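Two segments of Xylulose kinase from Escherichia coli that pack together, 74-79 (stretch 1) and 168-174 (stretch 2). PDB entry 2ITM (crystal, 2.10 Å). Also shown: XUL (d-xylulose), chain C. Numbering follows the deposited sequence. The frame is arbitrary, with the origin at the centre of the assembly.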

# COMPACT_ATOMS: atom_id res chain seq x y z
N ALA A 74 -40.04 -9.97 -2.93
CA ALA A 74 -39.11 -8.95 -2.50
C ALA A 74 -38.17 -8.57 -3.65
O ALA A 74 -38.11 -9.26 -4.65
N GLY A 75 -37.45 -7.47 -3.49
CA GLY A 75 -36.75 -6.85 -4.59
C GLY A 75 -35.65 -5.88 -4.23
O GLY A 75 -35.70 -5.19 -3.23
N GLN A 76 -34.64 -5.85 -5.09
CA GLN A 76 -33.72 -4.73 -5.17
C GLN A 76 -34.46 -3.40 -5.09
O GLN A 76 -35.40 -3.15 -5.82
N MET A 77 -34.00 -2.55 -4.19
CA MET A 77 -34.72 -1.34 -3.84
C MET A 77 -34.43 -0.22 -4.84
O MET A 77 -33.47 -0.29 -5.58
N HIS A 78 -35.27 0.80 -4.85
CA HIS A 78 -34.93 2.09 -5.45
C HIS A 78 -34.83 2.18 -6.97
O HIS A 78 -34.52 3.23 -7.50
N GLY A 79 -35.06 1.07 -7.66
CA GLY A 79 -35.00 1.02 -9.11
C GLY A 79 -36.17 1.78 -9.69
O GLY A 79 -37.30 1.60 -9.29
N MET A 168 -44.66 -0.34 2.12
CA MET A 168 -44.07 0.80 2.81
C MET A 168 -42.52 0.80 2.85
O MET A 168 -41.89 1.83 2.85
N SER A 169 -41.92 -0.38 2.91
CA SER A 169 -40.48 -0.50 2.97
C SER A 169 -39.79 -0.17 1.66
O SER A 169 -38.78 0.48 1.67
N ASP A 170 -40.36 -0.64 0.57
CA ASP A 170 -39.83 -0.30 -0.74
C ASP A 170 -40.15 1.15 -1.10
O ASP A 170 -39.31 1.88 -1.58
N ALA A 171 -41.40 1.56 -0.83
CA ALA A 171 -41.86 2.91 -1.09
C ALA A 171 -41.04 3.97 -0.35
O ALA A 171 -40.80 5.03 -0.88
N ALA A 172 -40.63 3.67 0.87
CA ALA A 172 -39.79 4.57 1.62
C ALA A 172 -38.52 4.92 0.85
O ALA A 172 -38.02 6.02 0.93
N GLY A 173 -38.01 3.95 0.10
CA GLY A 173 -36.79 4.12 -0.65
C GLY A 173 -36.86 5.01 -1.88
O GLY A 173 -35.86 5.24 -2.50
N THR A 174 -38.04 5.49 -2.23
CA THR A 174 -38.22 6.35 -3.39
C THR A 174 -37.77 7.78 -3.13
O THR A 174 -37.33 8.46 -4.03

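Read along the helical stretch, this contact is small, with 221 Å² buried in all, and joins a methionine, one direct hydrogen bond and two bridging waters. Met 168 opens the helix out of reach of the loop, its side chain m, m, t, while its carbonyl O takes the backbone bond from Ala 172 N at 3.0 Å. Ser 169, chi1 p, points sideways and meets the loop through its backbone: its O lies 4.0 Å from Met 77 CE.

Asp 170 carries much of the packing. Its CA-to-CB bond runs sideways, but an off-well chi1 of -129° brings the carboxylate nearer the loop, where OD2 sits 3.7 Å from both CA and CG of Met 77. No direct hydrogen bond joins it to the loop; two waters make the polar links. Water 1 donates to Asp 170 OD1 at 2.6 Å and to Gln 76 O at 2.8 Å. Water 2 accepts from His 78 N at 2.9 Å and donates to Asp 170 O and Asp 170 OD2, both at 2.8 Å, so one molecule ties backbone and side chain of the aspartate to the turn.

Ala 171 and Ala 172 make no contact. At Gly 173 a CB would point toward the loop and come 2.7 Å from His 78 CE1, a clash; the bare backbone leaves room for the ring. His 78, chi1 m and chi2 -57°, then donates from ND1 to Gly 173 O at 2.7 Å, and its NE2 is hydrogen-bonded to O1 of d-xylulose at 3.1 Å. Met 77 (m, t, p) contributes its backbone N, which donates to xylulose O5 at 2.8 Å. Thr 174, chi1 p, points away, its OG1 bonding back to Ala 171 O at 2.8 Å. The rule is economical: a glycine carbonyl holds the histidine that meets the sugar.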

# COMPACT_ATOMS: atom_id res chain seq x y z
CB ALA A 74 -38.28 -9.43 -1.33
CB GLN A 76 -32.86 -4.83 -6.43
CG GLN A 76 -33.63 -4.75 -7.73
CD GLN A 76 -32.76 -4.47 -8.94
OE1 GLN A 76 -32.19 -3.41 -9.07
NE2 GLN A 76 -32.68 -5.44 -9.83
CB MET A 77 -34.37 -0.92 -2.42
CG MET A 77 -34.57 -2.01 -1.37
SD MET A 77 -33.89 -1.61 0.23
CE MET A 77 -35.02 -0.38 0.75
CB HIS A 78 -33.53 2.52 -5.03
CG HIS A 78 -33.31 2.53 -3.56
ND1 HIS A 78 -34.09 3.24 -2.69
CD2 HIS A 78 -32.38 1.91 -2.80
CE1 HIS A 78 -33.66 3.06 -1.46
NE2 HIS A 78 -32.62 2.25 -1.50
CB MET A 168 -44.64 0.93 4.22
CG MET A 168 -46.15 1.13 4.25
SD MET A 168 -46.71 2.64 3.50
CE MET A 168 -48.44 2.51 3.78
CB SER A 169 -40.05 -1.88 3.51
OG SER A 169 -40.12 -2.88 2.53
CB ASP A 170 -40.41 -1.26 -1.79
CG ASP A 170 -39.32 -1.90 -2.68
OD1 ASP A 170 -39.71 -2.64 -3.61
OD2 ASP A 170 -38.11 -1.73 -2.54
CB ALA A 171 -43.33 3.04 -0.76
CB ALA A 172 -39.47 4.00 2.95
CB THR A 174 -39.68 6.35 -3.89
OG1 THR A 174 -40.55 6.90 -2.89
CG2 THR A 174 -40.19 4.96 -4.12
C1 XUL C . -29.99 0.75 -0.10
C2 XUL C . -29.63 -0.71 0.03
C3 XUL C . -30.50 -1.72 -0.65
C4 XUL C . -29.64 -2.32 -1.73
C5 XUL C . -30.45 -3.06 -2.78
O1 XUL C . -30.95 1.13 0.86
O2 XUL C . -28.28 -1.07 0.23
O3 XUL C . -31.51 -1.00 -1.27
O4 XUL C . -28.99 -1.23 -2.31
O5 XUL C . -31.80 -2.94 -2.47
O HOH W 1 -38.17 -3.50 -5.46
O HOH W 2 -36.92 0.82 -2.50